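Local coordinates for leucine rich repeat and phosphatase domain containing protein (Entamoeba histolytica, PDB 3EMU), which is probably related to the dual-specificity phosphatases, which remove phosphate from tyrosine and serine or threonine side chains, although its active-site signature departs from the family's, at residues G97-A103 with Y128-E134; V105-L109 with A120-V124. All coordinates share one frame; numbering follows the deposited sequence.

Contact 1 (G97-A103 with Y128-E134). With SO4 (sulfate ion), chain B.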
loop_
_atom_site.group_PDB
_atom_site.type_symbol
_atom_site.label_atom_id
_atom_site.label_comp_id
_atom_site.label_asym_id
_atom_site.label_seq_id
_atom_site.Cartn_x
_atom_site.Cartn_y
_atom_site.Cartn_z
ATOM N N GLY A 97 2.212 -8.527 -5.853
ATOM C CA GLY A 97 2.576 -7.102 -5.809
ATOM C C GLY A 97 1.710 -6.273 -6.751
ATOM O O GLY A 97 1.943 -5.100 -6.978
ATOM N N VAL A 98 0.664 -6.872 -7.278
ATOM C CA VAL A 98 -0.037 -6.272 -8.398
ATOM C C VAL A 98 -1.482 -5.782 -8.041
ATOM O O VAL A 98 -2.010 -4.845 -8.654
ATOM C CB VAL A 98 -0.011 -7.337 -9.583
ATOM C CG1 VAL A 98 -1.375 -7.659 -10.124
ATOM C CG2 VAL A 98 1.031 -6.968 -10.647
ATOM N N ASN A 99 -2.071 -6.396 -7.020
ATOM C CA ASN A 99 -3.491 -6.298 -6.749
ATOM C C ASN A 99 -3.698 -5.701 -5.334
ATOM O O ASN A 99 -3.979 -4.508 -5.201
ATOM C CB ASN A 99 -4.075 -7.701 -6.878
ATOM C CG ASN A 99 -5.535 -7.794 -6.506
ATOM O OD1 ASN A 99 -6.296 -6.848 -6.691
ATOM N ND2 ASN A 99 -5.945 -8.974 -6.005
ATOM N N LYS A 100 -3.511 -6.521 -4.293
ATOM C CA LYS A 100 -3.719 -6.095 -2.905
ATOM C C LYS A 100 -2.790 -4.961 -2.381
ATOM O O LYS A 100 -3.282 -4.000 -1.771
ATOM C CB LYS A 100 -3.677 -7.293 -1.957
ATOM C CG LYS A 100 -4.881 -8.172 -2.043
ATOM C CD LYS A 100 -4.790 -9.285 -0.996
ATOM C CE LYS A 100 -4.598 -10.657 -1.617
ATOM N NZ LYS A 100 -3.305 -10.771 -2.307
ATOM N N ALA A 101 -1.478 -5.072 -2.587
ATOM C CA ALA A 101 -0.570 -4.025 -2.114
ATOM C C ALA A 101 -0.878 -2.636 -2.767
ATOM O O ALA A 101 -0.869 -1.587 -2.072
ATOM C CB ALA A 101 0.902 -4.397 -2.267
ATOM N N PRO A 102 -1.134 -2.620 -4.089
ATOM C CA PRO A 102 -1.455 -1.311 -4.684
ATOM C C PRO A 102 -2.778 -0.696 -4.167
ATOM O O PRO A 102 -2.842 0.528 -4.021
ATOM C CB PRO A 102 -1.537 -1.608 -6.185
ATOM C CG PRO A 102 -0.630 -2.874 -6.364
ATOM C CD PRO A 102 -0.843 -3.654 -5.105
ATOM N N ALA A 103 -3.791 -1.531 -3.902
ATOM C CA ALA A 103 -5.055 -1.072 -3.329
ATOM C C ALA A 103 -4.821 -0.360 -1.978
ATOM O O ALA A 103 -5.377 0.718 -1.741
ATOM C CB ALA A 103 -6.059 -2.221 -3.176
ATOM N N TYR A 128 3.577 2.806 -11.639
ATOM C CA TYR A 128 3.602 1.372 -11.412
ATOM C C TYR A 128 2.665 0.678 -12.406
ATOM O O TYR A 128 1.579 0.239 -12.035
ATOM C CB TYR A 128 3.068 1.143 -10.013
ATOM C CG TYR A 128 3.336 -0.186 -9.338
ATOM C CD1 TYR A 128 4.575 -0.436 -8.730
ATOM C CD2 TYR A 128 2.320 -1.160 -9.219
ATOM C CE1 TYR A 128 4.833 -1.644 -8.047
ATOM C CE2 TYR A 128 2.550 -2.382 -8.528
ATOM C CZ TYR A 128 3.834 -2.610 -7.939
ATOM O OH TYR A 128 4.103 -3.779 -7.222
ATOM N N PRO A 129 3.093 0.550 -13.672
ATOM C CA PRO A 129 2.215 0.162 -14.809
ATOM C C PRO A 129 1.622 -1.245 -14.703
ATOM O O PRO A 129 0.616 -1.515 -15.316
ATOM C CB PRO A 129 3.144 0.264 -16.039
ATOM C CG PRO A 129 4.447 0.958 -15.520
ATOM C CD PRO A 129 4.512 0.614 -14.061
ATOM N N LEU A 130 2.195 -2.098 -13.865
ATOM C CA LEU A 130 1.658 -3.455 -13.667
ATOM C C LEU A 130 0.414 -3.553 -12.775
ATOM O O LEU A 130 -0.139 -4.633 -12.595
ATOM C CB LEU A 130 2.751 -4.381 -13.112
ATOM C CG LEU A 130 3.958 -4.641 -14.043
ATOM C CD1 LEU A 130 4.794 -5.809 -13.521
ATOM C CD2 LEU A 130 3.504 -4.908 -15.501
ATOM N N ILE A 131 -0.011 -2.435 -12.200
ATOM C CA ILE A 131 -1.234 -2.395 -11.396
ATOM C C ILE A 131 -2.423 -3.178 -12.007
ATOM O O ILE A 131 -2.840 -2.966 -13.176
ATOM C CB ILE A 131 -1.629 -0.903 -11.086
ATOM C CG1 ILE A 131 -2.720 -0.826 -10.024
ATOM C CG2 ILE A 131 -1.964 -0.094 -12.380
ATOM C CD1 ILE A 131 -2.870 0.587 -9.415
ATOM N N ASP A 132 -3.007 -4.074 -11.220
ATOM C CA ASP A 132 -4.150 -4.824 -11.731
ATOM C C ASP A 132 -5.036 -5.280 -10.600
ATOM O O ASP A 132 -4.935 -6.409 -10.095
ATOM C CB ASP A 132 -3.684 -6.001 -12.613
ATOM C CG ASP A 132 -4.853 -6.746 -13.269
ATOM O OD1 ASP A 132 -6.006 -6.227 -13.299
ATOM O OD2 ASP A 132 -4.609 -7.879 -13.724
ATOM N N ILE A 133 -5.910 -4.375 -10.184
ATOM C CA ILE A 133 -6.611 -4.583 -8.923
ATOM C C ILE A 133 -7.934 -5.211 -9.240
ATOM O O ILE A 133 -8.636 -4.690 -10.072
ATOM C CB ILE A 133 -6.801 -3.221 -8.126
ATOM C CG1 ILE A 133 -5.428 -2.620 -7.833
ATOM C CG2 ILE A 133 -7.640 -3.449 -6.830
ATOM C CD1 ILE A 133 -5.417 -1.159 -7.330
ATOM N N GLU A 134 -8.284 -6.304 -8.578
ATOM C CA GLU A 134 -9.617 -6.901 -8.742
ATOM C C GLU A 134 -10.781 -5.940 -8.418
ATOM O O GLU A 134 -10.715 -5.150 -7.478
ATOM C CB GLU A 134 -9.742 -8.182 -7.904
ATOM C CG GLU A 134 -8.701 -9.250 -8.237
ATOM C CD GLU A 134 -8.835 -10.515 -7.367
ATOM O OE1 GLU A 134 -9.208 -10.454 -6.163
ATOM O OE2 GLU A 134 -8.546 -11.604 -7.922
HETATM S S SO4 B . -1.627 -9.912 -5.140
HETATM O O1 SO4 B . -0.949 -8.633 -5.421
HETATM O O2 SO4 B . -2.858 -9.794 -4.408
HETATM O O3 SO4 B . -1.962 -10.454 -6.445
HETATM O O4 SO4 B . -0.763 -10.755 -4.348
#
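V98 and N99 run alongside I131 to I133, the chains drawing closest where the CA atoms of N99 and I133 are 4.2 Å apart, and the nearly straight bond from D132 N to V98 O (2.9 Å) joins the two backbones. The N99 side chain makes a second tie. With CG anti to the backbone N (chi1 175°), it reaches across so that OD1 accepts E134 N at 2.8 Å; the donor stands above the amide's carbonyl plane, 44° out of it. ND2 lies against CG and CD of E134, the carboxylate turned about 60° from the amide. G97 to K100 form the latter part of what corresponds to the phosphatase P-loop, leading into the helix behind it. S94 and K100 stand where the family's CX5R signature has cysteine and arginine. A sulfate, probably from the crystallisation liquor, occupies the loop: its O1 takes bonds from V98 N and N99 N, both 3.0 Å, while S94 and T96 add their hydroxyls. The bent K100 chain brings NZ to sulfate O2, the anion that an arginine would hold in the family. The Y128 hydroxyl donates a short bond to G97 O (2.5 Å), which lies at the edge of its ring. P102 sets CG against Y128 CE2 and CB against both I131 CG1 and I133 CD1, while the V98 methyl CG2 approaches L130 CB at 4.0 Å.

Contact 2 (V105-L109 with A120-V124)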
loop_
_atom_site.group_PDB
_atom_site.type_symbol
_atom_site.label_atom_id
_atom_site.label_comp_id
_atom_site.label_asym_id
_atom_site.label_seq_id
_atom_site.Cartn_x
_atom_site.Cartn_y
_atom_site.Cartn_z
ATOM N N VAL A 105 -1.989 1.085 -1.013
ATOM C CA VAL A 105 -1.250 2.316 -1.280
ATOM C C VAL A 105 -2.203 3.425 -1.770
ATOM O O VAL A 105 -2.069 4.597 -1.393
ATOM C CB VAL A 105 -0.045 2.088 -2.269
ATOM C CG1 VAL A 105 0.524 3.392 -2.796
ATOM C CG2 VAL A 105 1.096 1.270 -1.589
ATOM N N ILE A 106 -3.162 3.043 -2.607
ATOM C CA ILE A 106 -4.195 3.947 -3.018
ATOM C C ILE A 106 -5.013 4.520 -1.812
ATOM O O ILE A 106 -5.153 5.735 -1.723
ATOM C CB ILE A 106 -5.103 3.322 -4.066
ATOM C CG1 ILE A 106 -4.310 3.098 -5.373
ATOM C CG2 ILE A 106 -6.352 4.219 -4.305
ATOM C CD1 ILE A 106 -5.085 2.356 -6.482
ATOM N N ALA A 107 -5.556 3.653 -0.943
ATOM C CA ALA A 107 -6.265 4.075 0.251
ATOM C C ALA A 107 -5.440 5.097 1.054
ATOM O O ALA A 107 -5.956 6.166 1.478
ATOM C CB ALA A 107 -6.618 2.886 1.106
ATOM N N PHE A 108 -4.157 4.778 1.255
ATOM C CA PHE A 108 -3.262 5.665 1.948
ATOM C C PHE A 108 -3.156 7.079 1.343
ATOM O O PHE A 108 -3.224 8.074 2.067
ATOM C CB PHE A 108 -1.868 5.062 2.090
ATOM C CG PHE A 108 -0.882 6.020 2.678
ATOM C CD1 PHE A 108 -0.918 6.328 4.069
ATOM C CD2 PHE A 108 0.041 6.678 1.866
ATOM C CE1 PHE A 108 -0.049 7.260 4.636
ATOM C CE2 PHE A 108 0.914 7.609 2.426
ATOM C CZ PHE A 108 0.861 7.905 3.817
ATOM N N LEU A 109 -2.936 7.179 0.037
ATOM C CA LEU A 109 -2.804 8.470 -0.632
ATOM C C LEU A 109 -4.145 9.225 -0.706
ATOM O O LEU A 109 -4.161 10.457 -0.660
ATOM C CB LEU A 109 -2.306 8.261 -2.049
ATOM C CG LEU A 109 -0.916 7.661 -2.328
ATOM C CD1 LEU A 109 -0.792 7.412 -3.862
ATOM C CD2 LEU A 109 0.220 8.556 -1.851
ATOM N N ALA A 120 -6.014 9.056 -7.123
ATOM C CA ALA A 120 -5.024 8.260 -6.349
ATOM C C ALA A 120 -4.668 6.982 -7.181
ATOM O O ALA A 120 -3.506 6.579 -7.263
ATOM C CB ALA A 120 -5.580 7.889 -4.955
ATOM N N PHE A 121 -5.682 6.389 -7.802
ATOM C CA PHE A 121 -5.451 5.297 -8.741
ATOM C C PHE A 121 -4.484 5.671 -9.889
ATOM O O PHE A 121 -3.479 4.982 -10.132
ATOM C CB PHE A 121 -6.775 4.755 -9.305
ATOM C CG PHE A 121 -6.556 3.644 -10.285
ATOM C CD1 PHE A 121 -6.514 2.311 -9.846
ATOM C CD2 PHE A 121 -6.257 3.939 -11.639
ATOM C CE1 PHE A 121 -6.257 1.278 -10.759
ATOM C CE2 PHE A 121 -5.980 2.922 -12.538
ATOM C CZ PHE A 121 -5.980 1.591 -12.111
ATOM N N ASN A 122 -4.758 6.790 -10.553
ATOM C CA ASN A 122 -3.954 7.211 -11.689
ATOM C C ASN A 122 -2.510 7.544 -11.353
ATOM O O ASN A 122 -1.584 7.221 -12.126
ATOM C CB ASN A 122 -4.563 8.435 -12.347
ATOM C CG ASN A 122 -5.830 8.125 -13.066
ATOM O OD1 ASN A 122 -6.602 9.026 -13.356
ATOM N ND2 ASN A 122 -6.067 6.856 -13.369
ATOM N N LYS A 123 -2.335 8.243 -10.236
ATOM C CA LYS A 123 -1.034 8.500 -9.709
ATOM C C LYS A 123 -0.218 7.206 -9.461
ATOM O O LYS A 123 0.954 7.137 -9.833
ATOM C CB LYS A 123 -1.144 9.322 -8.408
ATOM C CG LYS A 123 0.203 9.451 -7.663
ATOM C CD LYS A 123 0.237 10.616 -6.648
ATOM C CE LYS A 123 1.688 10.856 -6.121
ATOM N NZ LYS A 123 1.889 12.250 -5.508
ATOM N N VAL A 124 -0.803 6.215 -8.796
ATOM C CA VAL A 124 -0.097 4.959 -8.583
ATOM C C VAL A 124 0.168 4.258 -9.931
ATOM O O VAL A 124 1.307 3.863 -10.234
ATOM C CB VAL A 124 -0.849 4.005 -7.624
ATOM C CG1 VAL A 124 -0.165 2.607 -7.594
ATOM C CG2 VAL A 124 -0.914 4.606 -6.206
#
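A120 and I106 mark the nearest CA approach of segments 105-109 and 120-124, at 5.5 Å between their CA atoms. The short helical segments cross at 123°, and their axes come within 9.2 Å. A120 points its single methyl at the partner helix, where it meets I106 CG2 at 3.8 Å and lies near the I106 carbonyl oxygen; a group this small lets the backbones draw together at this point. F121 leans the other way, its CG anti to the backbone N (chi1 179°), yet it still meets I106 obliquely: the terminal methyl CD1 of the isoleucine lies 3.7 Å from F121 CD1 and as near to F121 CA. Farther along, K123 contributes only the aliphatic part of its chain, CD brushing L109 CD1, while the ammonium group is carried on to a hydrogen bond with the side chain of Q113. V124 completes the face. Its CG2 methyl is set among three residues of the first helix, 3.7 Å from L109 CD1, 3.8 Å from I106 CG1 and 3.9 Å from V105 CG1. This pair of helices, 100-112 and 117-127, belongs to the helical part of the phosphatase domain beside its central sheet. I14 of strand 11-14 touches both L109 and K123, whereas A107 and F108 pack on helix 68-85. No hydrogen bond crosses between segments 105-109 and 120-124. The contact therefore depends on the fit of methyl and methylene groups and on the exclusion of water, and its one charged residue keeps its nitrogen for a polar partner beyond the interface.

Helix 100-112 serves both contacts: its N-terminal end, behind the anion site, belongs to contact 1, and its middle belongs to contact 2. The chain between the two segments of contact 1 contains contact 2 entirely, so the loop that follows helix 117-127 returns to the start of the helix against which 117-127 packs. Contact 1 is partly buried and combines directed polar bonds beside the anion-binding loop with apolar packing under P102; contact 2 is buried and wholly apolar across its interface. The two merge through I131 and I133, whose CD1 methyls meet I106, with I131 also touching F121 and V124, so that apolar packing extends up to the polar loop.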